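Local coordinates for protein HIRA (Homo sapiens, PDB 5YJE), which cooperates with ASF1A as a histone chaperone to promote replication-independent chromatin assembly, at residues 167-172 against 208-213; 190-195 against 202-207; 146-151 against 183-188; 39-44 against 134-139. One frame throughout, in Å; residues are numbered along the deposited sequence.

Contact 1. Residues 167-172 against 208-213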
loop_
_atom_site.group_PDB
_atom_site.type_symbol
_atom_site.label_atom_id
_atom_site.label_comp_id
_atom_site.label_asym_id
_atom_site.label_seq_id
_atom_site.Cartn_x
_atom_site.Cartn_y
_atom_site.Cartn_z
ATOM N N LYS B 167 6.661 -5.503 -2.299
ATOM C CA LYS B 167 6.851 -4.703 -3.507
ATOM C C LYS B 167 8.298 -4.229 -3.595
ATOM O O LYS B 167 8.660 -3.221 -2.989
ATOM C CB LYS B 167 5.880 -3.523 -3.513
ATOM C CG LYS B 167 6.088 -2.514 -4.645
ATOM C CD LYS B 167 5.802 -3.122 -5.997
ATOM C CE LYS B 167 5.934 -2.102 -7.141
ATOM N NZ LYS B 167 4.957 -0.981 -7.050
ATOM N N GLU B 168 9.112 -4.953 -4.364
ATOM C CA GLU B 168 10.464 -4.535 -4.776
ATOM C C GLU B 168 11.285 -3.914 -3.634
ATOM O O GLU B 168 11.780 -2.793 -3.732
ATOM C CB GLU B 168 10.400 -3.556 -5.953
ATOM C CG GLU B 168 10.191 -4.197 -7.319
ATOM C CD GLU B 168 9.150 -3.459 -8.165
ATOM O OE1 GLU B 168 8.133 -4.098 -8.518
ATOM O OE2 GLU B 168 9.339 -2.248 -8.469
ATOM N N GLU B 169 11.456 -4.674 -2.555
ATOM C CA GLU B 169 12.245 -4.198 -1.418
ATOM C C GLU B 169 13.716 -4.408 -1.694
ATOM O O GLU B 169 14.141 -5.530 -1.978
ATOM C CB GLU B 169 11.855 -4.923 -0.137
ATOM C CG GLU B 169 10.493 -4.529 0.315
ATOM C CD GLU B 169 10.407 -3.049 0.697
ATOM O OE1 GLU B 169 11.339 -2.531 1.359
ATOM O OE2 GLU B 169 9.393 -2.418 0.345
ATOM N N SER B 170 14.499 -3.346 -1.588
ATOM C CA SER B 170 15.939 -3.508 -1.700
ATOM C C SER B 170 16.472 -4.406 -0.584
ATOM O O SER B 170 16.018 -4.351 0.567
ATOM C CB SER B 170 16.642 -2.161 -1.660
ATOM O OG SER B 170 18.044 -2.379 -1.727
ATOM N N LEU B 171 17.407 -5.274 -0.951
ATOM C CA LEU B 171 18.155 -6.071 0.009
ATOM C C LEU B 171 19.423 -5.372 0.492
ATOM O O LEU B 171 20.237 -5.992 1.184
ATOM C CB LEU B 171 18.503 -7.440 -0.593
ATOM C CG LEU B 171 17.364 -8.448 -0.727
ATOM C CD1 LEU B 171 17.910 -9.764 -1.281
ATOM C CD2 LEU B 171 16.745 -8.692 0.627
ATOM N N HIS B 172 19.599 -4.103 0.133
ATOM C CA HIS B 172 20.837 -3.399 0.438
ATOM C C HIS B 172 21.036 -3.234 1.941
ATOM O O HIS B 172 22.146 -3.423 2.454
ATOM C CB HIS B 172 20.835 -2.040 -0.268
ATOM C CG HIS B 172 21.980 -1.157 0.110
ATOM N ND1 HIS B 172 23.288 -1.445 -0.228
ATOM C CD2 HIS B 172 22.014 0.015 0.791
ATOM C CE1 HIS B 172 24.076 -0.486 0.225
ATOM N NE2 HIS B 172 23.329 0.412 0.847
ATOM N N SER B 208 2.830 -6.115 6.489
ATOM C CA SER B 208 1.989 -5.080 7.081
ATOM C C SER B 208 2.815 -3.914 7.618
ATOM O O SER B 208 2.475 -2.743 7.396
ATOM C CB SER B 208 1.146 -5.694 8.194
ATOM O OG SER B 208 0.277 -6.669 7.660
ATOM N N LEU B 209 3.874 -4.202 8.385
ATOM C CA LEU B 209 4.704 -3.094 8.844
ATOM C C LEU B 209 5.520 -2.521 7.697
ATOM O O LEU B 209 5.889 -1.340 7.730
ATOM C CB LEU B 209 5.628 -3.529 9.979
ATOM C CG LEU B 209 5.167 -3.600 11.439
ATOM C CD1 LEU B 209 6.355 -3.991 12.298
ATOM C CD2 LEU B 209 4.516 -2.295 11.966
ATOM N N SER B 210 5.798 -3.343 6.673
ATOM C CA SER B 210 6.604 -2.951 5.516
ATOM C C SER B 210 8.053 -2.705 5.920
ATOM O O SER B 210 8.687 -1.741 5.492
ATOM C CB SER B 210 6.016 -1.736 4.794
ATOM O OG SER B 210 6.265 -1.846 3.405
ATOM N N THR B 211 8.588 -3.619 6.722
ATOM C CA THR B 211 9.884 -3.464 7.359
ATOM C C THR B 211 10.688 -4.750 7.237
ATOM O O THR B 211 10.145 -5.858 7.280
ATOM C CB THR B 211 9.756 -3.121 8.872
ATOM O OG1 THR B 211 8.859 -4.051 9.492
ATOM C CG2 THR B 211 9.251 -1.706 9.107
ATOM N N TRP B 212 11.994 -4.582 7.119
ATOM C CA TRP B 212 12.912 -5.625 7.539
ATOM C C TRP B 212 12.950 -5.678 9.063
ATOM O O TRP B 212 13.140 -4.651 9.729
ATOM C CB TRP B 212 14.285 -5.343 6.971
ATOM C CG TRP B 212 14.318 -5.581 5.506
ATOM C CD1 TRP B 212 14.478 -4.648 4.525
ATOM C CD2 TRP B 212 14.162 -6.847 4.844
ATOM N NE1 TRP B 212 14.447 -5.257 3.290
ATOM C CE2 TRP B 212 14.253 -6.604 3.459
ATOM C CE3 TRP B 212 13.954 -8.163 5.292
ATOM C CZ2 TRP B 212 14.147 -7.628 2.511
ATOM C CZ3 TRP B 212 13.859 -9.175 4.362
ATOM C CH2 TRP B 212 13.956 -8.902 2.976
ATOM N N ASN B 213 12.741 -6.874 9.613
ATOM C CA ASN B 213 12.729 -7.089 11.051
ATOM C C ASN B 213 13.739 -8.152 11.446
ATOM O O ASN B 213 13.765 -9.239 10.863
ATOM C CB ASN B 213 11.352 -7.502 11.554
ATOM C CG ASN B 213 10.296 -6.487 11.221
ATOM O OD1 ASN B 213 9.496 -6.688 10.312
ATOM N ND2 ASN B 213 10.311 -5.366 11.928
#
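W212 is the residue that reaches across to segment 167-172, where it meets S170, L171 and E169. One hydrogen bond joins the segments. The indole NE1 of W212 donates to S170 O at 3.3 Å. The bond is bent, with an N-H...O angle of 145°, and S170 O is tilted 24° out of the ring plane. S170 also holds its own turn: its OG accepts from H172 N at 3.0 Å, an ST turn at the start of helix 172-175.

The apolar part is small. L171 CD2 approaches the six-membered end of the indole obliquely, 3.4 Å from W212 CZ2. E169 CB lies 4.3 Å from W212 NE1. An alanine at W212 would probably leave S170 O without its N-H donor and open a gap beside L171 CD2.

The polar ends of S210 and K167 bond to other subunits of the trimer. S210 OG is hydrogen-bonded to K167 NZ of the second subunit. K167 NZ of this chain makes the matching bond to S210 OG of the third subunit, and an intersubunit salt bridge to E169 of that third subunit.

Strands 163-170 and 211-217 are the last strands of two consecutive four-stranded sheets. Between them the W212 ring packs on L154 of strand 153-158 and meets F205 of strand 201-206 edge-to-face.

Contact 2. Residues 190-195 against 202-207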
loop_
_atom_site.group_PDB
_atom_site.type_symbol
_atom_site.label_atom_id
_atom_site.label_comp_id
_atom_site.label_asym_id
_atom_site.label_seq_id
_atom_site.Cartn_x
_atom_site.Cartn_y
_atom_site.Cartn_z
ATOM N N HIS B 190 3.007 -18.135 4.556
ATOM C CA HIS B 190 2.245 -16.906 4.394
ATOM C C HIS B 190 2.973 -15.898 3.524
ATOM O O HIS B 190 2.580 -14.727 3.489
ATOM C CB HIS B 190 1.913 -16.292 5.748
ATOM C CG HIS B 190 1.078 -17.185 6.610
ATOM N ND1 HIS B 190 -0.286 -17.318 6.444
ATOM C CD2 HIS B 190 1.424 -18.040 7.601
ATOM C CE1 HIS B 190 -0.745 -18.200 7.316
ATOM N NE2 HIS B 190 0.271 -18.649 8.031
ATOM N N GLY B 191 4.003 -16.322 2.793
ATOM C CA GLY B 191 4.611 -15.444 1.810
ATOM C C GLY B 191 5.554 -14.428 2.410
ATOM O O GLY B 191 5.772 -13.362 1.812
ATOM N N ILE B 192 6.110 -14.723 3.574
ATOM C CA ILE B 192 7.053 -13.847 4.251
ATOM C C ILE B 192 8.467 -14.283 3.887
ATOM O O ILE B 192 8.790 -15.473 4.031
ATOM C CB ILE B 192 6.819 -13.880 5.767
ATOM C CG1 ILE B 192 5.402 -13.361 6.035
ATOM C CG2 ILE B 192 7.931 -13.123 6.510
ATOM C CD1 ILE B 192 5.162 -12.914 7.448
ATOM N N PRO B 193 9.308 -13.385 3.376
ATOM C CA PRO B 193 10.699 -13.754 3.109
ATOM C C PRO B 193 11.578 -13.604 4.342
ATOM O O PRO B 193 11.490 -12.635 5.102
ATOM C CB PRO B 193 11.119 -12.776 1.999
ATOM C CG PRO B 193 10.258 -11.567 2.218
ATOM C CD PRO B 193 9.000 -12.010 2.937
ATOM N N VAL B 194 12.447 -14.594 4.516
ATOM C CA VAL B 194 13.413 -14.658 5.602
ATOM C C VAL B 194 14.800 -14.855 4.997
ATOM O O VAL B 194 14.996 -15.727 4.141
ATOM C CB VAL B 194 13.073 -15.795 6.587
ATOM C CG1 VAL B 194 13.991 -15.761 7.770
ATOM C CG2 VAL B 194 11.629 -15.670 7.031
ATOM N N MET B 195 15.748 -14.033 5.437
ATOM C CA MET B 195 17.150 -14.070 5.043
ATOM C C MET B 195 17.962 -14.438 6.280
ATOM O O MET B 195 18.028 -13.662 7.244
ATOM C CB MET B 195 17.576 -12.715 4.483
ATOM C CG MET B 195 16.610 -12.157 3.458
ATOM S SD MET B 195 16.984 -12.688 1.770
ATOM C CE MET B 195 15.474 -13.520 1.332
ATOM N N ALA B 202 19.148 -13.143 11.289
ATOM C CA ALA B 202 18.067 -13.425 10.362
ATOM C C ALA B 202 17.103 -12.243 10.327
ATOM O O ALA B 202 16.678 -11.734 11.378
ATOM C CB ALA B 202 17.343 -14.700 10.760
ATOM N N TYR B 203 16.780 -11.799 9.122
ATOM C CA TYR B 203 15.840 -10.711 8.907
ATOM C C TYR B 203 14.678 -11.250 8.097
ATOM O O TYR B 203 14.881 -11.946 7.098
ATOM C CB TYR B 203 16.474 -9.543 8.158
ATOM C CG TYR B 203 17.644 -8.900 8.849
ATOM C CD1 TYR B 203 18.949 -9.384 8.684
ATOM C CD2 TYR B 203 17.447 -7.803 9.677
ATOM C CE1 TYR B 203 20.012 -8.765 9.324
ATOM C CE2 TYR B 203 18.478 -7.193 10.313
ATOM C CZ TYR B 203 19.755 -7.666 10.147
ATOM O OH TYR B 203 20.760 -7.014 10.820
ATOM N N CYS B 204 13.471 -10.932 8.511
ATOM C CA CYS B 204 12.325 -11.253 7.700
ATOM C C CYS B 204 11.645 -9.943 7.331
ATOM O O CYS B 204 11.812 -8.929 8.026
ATOM C CB CYS B 204 11.379 -12.194 8.438
ATOM S SG CYS B 204 10.285 -11.323 9.513
ATOM N N PHE B 205 10.916 -9.950 6.212
ATOM C CA PHE B 205 10.179 -8.766 5.789
ATOM C C PHE B 205 8.725 -8.910 6.222
ATOM O O PHE B 205 8.051 -9.875 5.851
ATOM C CB PHE B 205 10.267 -8.525 4.280
ATOM C CG PHE B 205 9.769 -7.165 3.889
ATOM C CD1 PHE B 205 10.619 -6.078 3.884
ATOM C CD2 PHE B 205 8.429 -6.962 3.606
ATOM C CE1 PHE B 205 10.139 -4.795 3.574
ATOM C CE2 PHE B 205 7.959 -5.708 3.289
ATOM C CZ PHE B 205 8.817 -4.618 3.277
ATOM N N ASN B 206 8.243 -7.956 7.010
ATOM C CA ASN B 206 6.858 -7.991 7.423
ATOM C C ASN B 206 6.039 -7.181 6.432
ATOM O O ASN B 206 6.351 -6.005 6.210
ATOM C CB ASN B 206 6.683 -7.444 8.833
ATOM C CG ASN B 206 5.275 -7.683 9.371
ATOM O OD1 ASN B 206 4.486 -6.752 9.506
ATOM N ND2 ASN B 206 4.939 -8.953 9.623
ATOM N N PRO B 207 5.027 -7.766 5.790
ATOM C CA PRO B 207 4.306 -7.006 4.749
ATOM C C PRO B 207 3.420 -5.912 5.313
ATOM O O PRO B 207 3.318 -4.839 4.709
ATOM C CB PRO B 207 3.506 -8.090 4.007
ATOM C CG PRO B 207 4.202 -9.381 4.321
ATOM C CD PRO B 207 4.685 -9.197 5.766
#
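M195 and Y203 form an antiparallel hydrogen-bonded pair and satisfy each other twice. M195 N donates to Y203 O at 2.8 Å in an almost straight bond, with an N-H...O angle of 172°. In return Y203 N donates to M195 O at 2.9 Å. One further bond follows along this hairpin: F205 N gives to P193 O at 3.0 Å. P193 has no N-H, so F205 O gets no return bond from it. The methyl I192 CG2 packs 3.3 Å from F205 O. P193 O has a second, weaker partner, the CA-H of C204, with C204 CA 3.1 Å away.

V194 and C204 are the non-hydrogen-bonded pair. Their backbone groups pair outward, V194 N with L186 O and C204 O with N213 N. Their side chains share a face of the sheet, and V194 CG2 packs on C204 CB at 3.8 Å. P193 and F205 lie side by side and point the same way, with P193 CG 3.7 Å from F205 CB. The side chains of I192 and P207 cross at about a right angle, with I192 CD1 4.1 Å from P207 CD. N206 is satisfied elsewhere: its OD1 accepts from L209 N, and its ND2 donates to T286 O.

The two strands are the middle pair of their four-stranded antiparallel sheet, between strands 184-187 and 211-217. I247 of helix 243-247 covers V194 and A202, while P193 and F205 pack on V166 of strand 163-170 in the preceding sheet.

Contact 3. Residues 146-151 against 183-188; sequences MALTAA and SQILLT
M146 and L148 pack against I185 and L187. This is side-chain packing between two consecutive four-stranded antiparallel sheets, consistent with the blade-on-blade packing of the beta-propeller clan to which this sequence family belongs. Strand 144-149 is the second strand of its sheet, and strand 184-187 is the first of the next. The short segment axes approach to 9.9 Å, so side chains alone span the gap.

M146 has the largest share of the contact. Its CG is anti to the backbone N (chi1 178°), and the chain stays extended until it bends at chi3 (69°). M146 and L187 slide past each other in opposite directions. The base of the methionine meets the tip of the leucine, with M146 CB 3.7 Å from L187 CD2. L187 CG is likewise anti to its backbone N. M146 and I185 cross obliquely.

L148 and I185 meet differently. They reach toward each other tip to tip, with L148 CD2 3.9 Å from I185 CD1. I185 thus serves both partners: CG2 turns to M146 and CD1 to L148.

Further packing surrounds the contact. M146 and I185 both touch H139 of strand 135-141. M146 also touches L154 and V156 of its own sheet and P193 of the other. L148 packs on L41, L154 and L171, and I185 on M195. The methyl of M146 lies near both residues of strand 184-187 that it meets, its CE 3.5 Å from I185 CG2 and 4.2 Å from L187 CB.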
loop_
_atom_site.group_PDB
_atom_site.type_symbol
_atom_site.label_atom_id
_atom_site.label_comp_id
_atom_site.label_asym_id
_atom_site.label_seq_id
_atom_site.Cartn_x
_atom_site.Cartn_y
_atom_site.Cartn_z
ATOM N N MET B 146 8.158 -15.511 -5.281
ATOM C CA MET B 146 9.158 -14.546 -4.860
ATOM C C MET B 146 10.219 -14.434 -5.949
ATOM O O MET B 146 10.762 -15.441 -6.396
ATOM C CB MET B 146 9.784 -14.958 -3.524
ATOM C CG MET B 146 10.869 -14.009 -3.046
ATOM S SD MET B 146 11.490 -14.326 -1.365
ATOM C CE MET B 146 12.368 -15.854 -1.483
ATOM N N ALA B 147 10.506 -13.212 -6.373
ATOM C CA ALA B 147 11.563 -12.945 -7.333
ATOM C C ALA B 147 12.621 -12.051 -6.689
ATOM O O ALA B 147 12.295 -10.987 -6.142
ATOM C CB ALA B 147 10.990 -12.291 -8.593
ATOM N N LEU B 148 13.876 -12.494 -6.745
ATOM C CA LEU B 148 15.041 -11.696 -6.363
ATOM C C LEU B 148 15.781 -11.296 -7.636
ATOM O O LEU B 148 16.204 -12.167 -8.405
ATOM C CB LEU B 148 15.979 -12.487 -5.440
ATOM C CG LEU B 148 15.934 -12.364 -3.908
ATOM C CD1 LEU B 148 14.739 -13.064 -3.293
ATOM C CD2 LEU B 148 17.198 -12.940 -3.318
ATOM N N THR B 149 15.957 -9.999 -7.847
ATOM C CA THR B 149 16.487 -9.491 -9.102
ATOM C C THR B 149 17.966 -9.120 -8.988
ATOM O O THR B 149 18.539 -9.005 -7.899
ATOM C CB THR B 149 15.677 -8.281 -9.589
ATOM O OG1 THR B 149 15.815 -7.193 -8.663
ATOM C CG2 THR B 149 14.206 -8.638 -9.749
ATOM N N ALA B 150 18.591 -8.941 -10.159
ATOM C CA ALA B 150 20.006 -8.573 -10.200
ATOM C C ALA B 150 20.276 -7.316 -9.395
ATOM O O ALA B 150 21.303 -7.212 -8.724
ATOM C CB ALA B 150 20.481 -8.357 -11.639
ATOM N N ALA B 151 19.370 -6.349 -9.456
ATOM C CA ALA B 151 19.552 -5.127 -8.698
ATOM C C ALA B 151 19.450 -5.364 -7.184
ATOM O O ALA B 151 19.646 -4.420 -6.414
ATOM C CB ALA B 151 18.544 -4.084 -9.186
ATOM N N SER B 183 23.069 -17.122 3.714
ATOM C CA SER B 183 23.254 -18.564 3.860
ATOM C C SER B 183 21.984 -19.306 3.498
ATOM O O SER B 183 22.030 -20.327 2.802
ATOM C CB SER B 183 23.657 -18.916 5.301
ATOM O OG SER B 183 24.532 -17.940 5.851
ATOM N N GLN B 184 20.839 -18.832 3.991
ATOM C CA GLN B 184 19.576 -19.480 3.654
ATOM C C GLN B 184 18.508 -18.434 3.377
ATOM O O GLN B 184 18.533 -17.328 3.930
ATOM C CB GLN B 184 19.084 -20.434 4.759
ATOM C CG GLN B 184 19.861 -21.753 4.850
ATOM C CD GLN B 184 20.976 -21.720 5.893
ATOM O OE1 GLN B 184 20.853 -21.067 6.934
ATOM N NE2 GLN B 184 22.064 -22.434 5.621
ATOM N N ILE B 185 17.565 -18.817 2.521
ATOM C CA ILE B 185 16.435 -17.994 2.124
ATOM C C ILE B 185 15.178 -18.832 2.278
ATOM O O ILE B 185 15.053 -19.883 1.642
ATOM C CB ILE B 185 16.561 -17.494 0.681
ATOM C CG1 ILE B 185 17.666 -16.440 0.576
ATOM C CG2 ILE B 185 15.232 -16.908 0.219
ATOM C CD1 ILE B 185 17.789 -15.804 -0.799
ATOM N N LEU B 186 14.251 -18.376 3.115
ATOM C CA LEU B 186 12.952 -19.014 3.239
ATOM C C LEU B 186 11.852 -18.115 2.688
ATOM O O LEU B 186 11.885 -16.887 2.827
ATOM C CB LEU B 186 12.585 -19.329 4.693
ATOM C CG LEU B 186 13.470 -20.019 5.709
ATOM C CD1 LEU B 186 12.691 -20.080 7.026
ATOM C CD2 LEU B 186 13.846 -21.417 5.238
ATOM N N LEU B 187 10.849 -18.750 2.114
ATOM C CA LEU B 187 9.577 -18.108 1.835
ATOM C C LEU B 187 8.509 -18.905 2.573
ATOM O O LEU B 187 8.178 -20.029 2.166
ATOM C CB LEU B 187 9.310 -18.057 0.333
ATOM C CG LEU B 187 8.010 -17.359 -0.042
ATOM C CD1 LEU B 187 8.000 -15.902 0.484
ATOM C CD2 LEU B 187 7.825 -17.448 -1.566
ATOM N N THR B 188 7.977 -18.336 3.652
ATOM C CA THR B 188 7.073 -19.089 4.511
ATOM C C THR B 188 5.711 -19.275 3.842
ATOM O O THR B 188 5.388 -18.664 2.813
ATOM C CB THR B 188 6.916 -18.399 5.859
ATOM O OG1 THR B 188 6.012 -17.287 5.740
ATOM C CG2 THR B 188 8.274 -17.930 6.362
#

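Contact 4. Residues 39-44 against 134-139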
loop_
_atom_site.group_PDB
_atom_site.type_symbol
_atom_site.label_atom_id
_atom_site.label_comp_id
_atom_site.label_asym_id
_atom_site.label_seq_id
_atom_site.Cartn_x
_atom_site.Cartn_y
_atom_site.Cartn_z
ATOM N N LEU B 39 28.291 -4.460 -6.270
ATOM C CA LEU B 39 27.905 -5.860 -6.368
ATOM C C LEU B 39 26.433 -5.996 -6.780
ATOM O O LEU B 39 25.613 -5.109 -6.535
ATOM C CB LEU B 39 28.178 -6.557 -5.040
ATOM C CG LEU B 39 29.649 -6.677 -4.648
ATOM C CD1 LEU B 39 29.783 -7.049 -3.181
ATOM C CD2 LEU B 39 30.342 -7.745 -5.496
ATOM N N LYS B 40 26.116 -7.105 -7.457
ATOM C CA LYS B 40 24.763 -7.400 -7.915
ATOM C C LYS B 40 24.475 -8.867 -7.656
ATOM O O LYS B 40 25.380 -9.662 -7.383
ATOM C CB LYS B 40 24.546 -7.110 -9.422
ATOM C CG LYS B 40 24.765 -5.680 -9.904
ATOM C CD LYS B 40 23.861 -4.683 -9.198
ATOM C CE LYS B 40 24.122 -3.281 -9.704
ATOM N NZ LYS B 40 23.267 -2.229 -9.068
ATOM N N LEU B 41 23.183 -9.232 -7.756
ATOM C CA LEU B 41 22.858 -10.655 -7.762
ATOM C C LEU B 41 23.056 -11.209 -9.173
ATOM O O LEU B 41 22.766 -10.516 -10.154
ATOM C CB LEU B 41 21.419 -10.878 -7.284
ATOM C CG LEU B 41 21.260 -10.559 -5.788
ATOM C CD1 LEU B 41 19.934 -11.014 -5.183
ATOM C CD2 LEU B 41 22.396 -11.217 -5.071
ATOM N N PRO B 42 23.571 -12.428 -9.312
ATOM C CA PRO B 42 23.930 -12.921 -10.647
ATOM C C PRO B 42 22.717 -13.423 -11.424
ATOM O O PRO B 42 21.764 -13.970 -10.865
ATOM C CB PRO B 42 24.908 -14.068 -10.350
ATOM C CG PRO B 42 24.433 -14.602 -9.012
ATOM C CD PRO B 42 23.906 -13.396 -8.251
ATOM N N ILE B 43 22.774 -13.231 -12.733
ATOM C CA ILE B 43 21.687 -13.588 -13.638
ATOM C C ILE B 43 21.977 -14.952 -14.251
ATOM O O ILE B 43 23.056 -15.135 -14.838
ATOM C CB ILE B 43 21.515 -12.533 -14.737
ATOM C CG1 ILE B 43 21.338 -11.143 -14.105
ATOM C CG2 ILE B 43 20.336 -12.910 -15.619
ATOM C CD1 ILE B 43 21.558 -10.007 -15.095
ATOM N N PRO B 44 21.043 -15.904 -14.186
ATOM C CA PRO B 44 21.298 -17.227 -14.772
ATOM C C PRO B 44 21.688 -17.118 -16.243
ATOM O O PRO B 44 21.169 -16.277 -16.991
ATOM C CB PRO B 44 19.961 -17.966 -14.588
ATOM C CG PRO B 44 19.211 -17.175 -13.544
ATOM C CD PRO B 44 19.641 -15.761 -13.759
ATOM N N PRO B 134 16.813 -7.801 -14.360
ATOM C CA PRO B 134 16.781 -9.241 -14.686
ATOM C C PRO B 134 16.670 -10.110 -13.446
ATOM O O PRO B 134 17.129 -9.752 -12.354
ATOM C CB PRO B 134 18.110 -9.493 -15.417
ATOM C CG PRO B 134 18.501 -8.166 -15.974
ATOM C CD PRO B 134 17.995 -7.140 -14.946
ATOM N N ILE B 135 16.019 -11.256 -13.626
ATOM C CA ILE B 135 15.881 -12.228 -12.555
ATOM C C ILE B 135 17.255 -12.709 -12.083
ATOM O O ILE B 135 18.236 -12.748 -12.845
ATOM C CB ILE B 135 15.030 -13.422 -13.025
ATOM C CG1 ILE B 135 14.612 -14.297 -11.835
ATOM C CG2 ILE B 135 15.801 -14.242 -14.159
ATOM C CD1 ILE B 135 13.715 -13.589 -10.825
ATOM N N SER B 136 17.320 -13.077 -10.806
ATOM C CA SER B 136 18.423 -13.854 -10.257
ATOM C C SER B 136 17.931 -15.197 -9.735
ATOM O O SER B 136 18.390 -16.233 -10.207
ATOM C CB SER B 136 19.157 -13.061 -9.151
ATOM O OG SER B 136 20.351 -13.731 -8.750
ATOM N N THR B 137 16.971 -15.214 -8.814
ATOM C CA THR B 137 16.395 -16.458 -8.337
ATOM C C THR B 137 14.889 -16.324 -8.145
ATOM O O THR B 137 14.353 -15.234 -7.931
ATOM C CB THR B 137 17.023 -16.921 -6.993
ATOM O OG1 THR B 137 16.896 -15.872 -6.015
ATOM C CG2 THR B 137 18.500 -17.337 -7.179
ATOM N N LEU B 138 14.233 -17.476 -8.188
ATOM C CA LEU B 138 12.811 -17.629 -7.962
ATOM C C LEU B 138 12.587 -18.629 -6.845
ATOM O O LEU B 138 13.305 -19.623 -6.733
ATOM C CB LEU B 138 12.076 -18.136 -9.235
ATOM C CG LEU B 138 11.843 -17.177 -10.396
ATOM C CD1 LEU B 138 11.144 -17.879 -11.595
ATOM C CD2 LEU B 138 11.029 -15.956 -9.920
ATOM N N HIS B 139 11.554 -18.377 -6.047
ATOM C CA HIS B 139 11.063 -19.336 -5.070
ATOM C C HIS B 139 9.542 -19.353 -5.125
ATOM O O HIS B 139 8.916 -18.331 -5.429
ATOM C CB HIS B 139 11.499 -18.989 -3.632
ATOM C CG HIS B 139 12.974 -18.814 -3.460
ATOM N ND1 HIS B 139 13.679 -17.785 -4.049
ATOM C CD2 HIS B 139 13.877 -19.526 -2.739
ATOM C CE1 HIS B 139 14.957 -17.882 -3.716
ATOM N NE2 HIS B 139 15.102 -18.927 -2.919
#
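P42, I43 and P44 run past the start of strand 135-141, closest where the CA atoms of I43 and S136 are 4.7 Å apart, at a classic beta bulge in which S136 and T137 both face L148. Segment 39-44 has no regular secondary structure.

S136 makes the polar link. Its OG is anti to the backbone N (chi1 -171°) and donates to P42 O at 2.6 Å. The hydroxyl approaches 25° out of the carbonyl plane. L41 CB lies 3.4 Å from S136 OG, close against the hydroxyl. An alanine at S136 would probably leave P42 O without its hydroxyl donor and open a small gap beside L41 CB.

The other contacts are packing. I43 CD1 rests against the P134 ring, 3.5 Å from P134 CB. I43 CG2 is 3.5 Å from I135 O, and P44 CD is 3.4 Å from the same oxygen. P44 and I135 both also pack on T98 of strand 96-101.

P42 and P44 have no N-H to offer. The segment therefore cannot donate to the strand at these two positions, and its one hydrogen bond to it comes from a serine side chain.

From the N terminus, contact 4 comes first. It closes a long loop that holds two four-stranded sheets, and brings the leading segment 39-44 onto the first strand of the third sheet. Contact 3 starts on the next strand, 144-149, and reaches strand 184-187, tying the third sheet to the fourth. Contact 1 opens at 167-172 before contact 3 has closed, so these two cross. It links the last strands of the same two sheets. Contact 2, a hairpin within the fourth sheet, lies wholly inside the span of contact 1 and after contact 3. Only contacts 1 and 2 touch the second subunit.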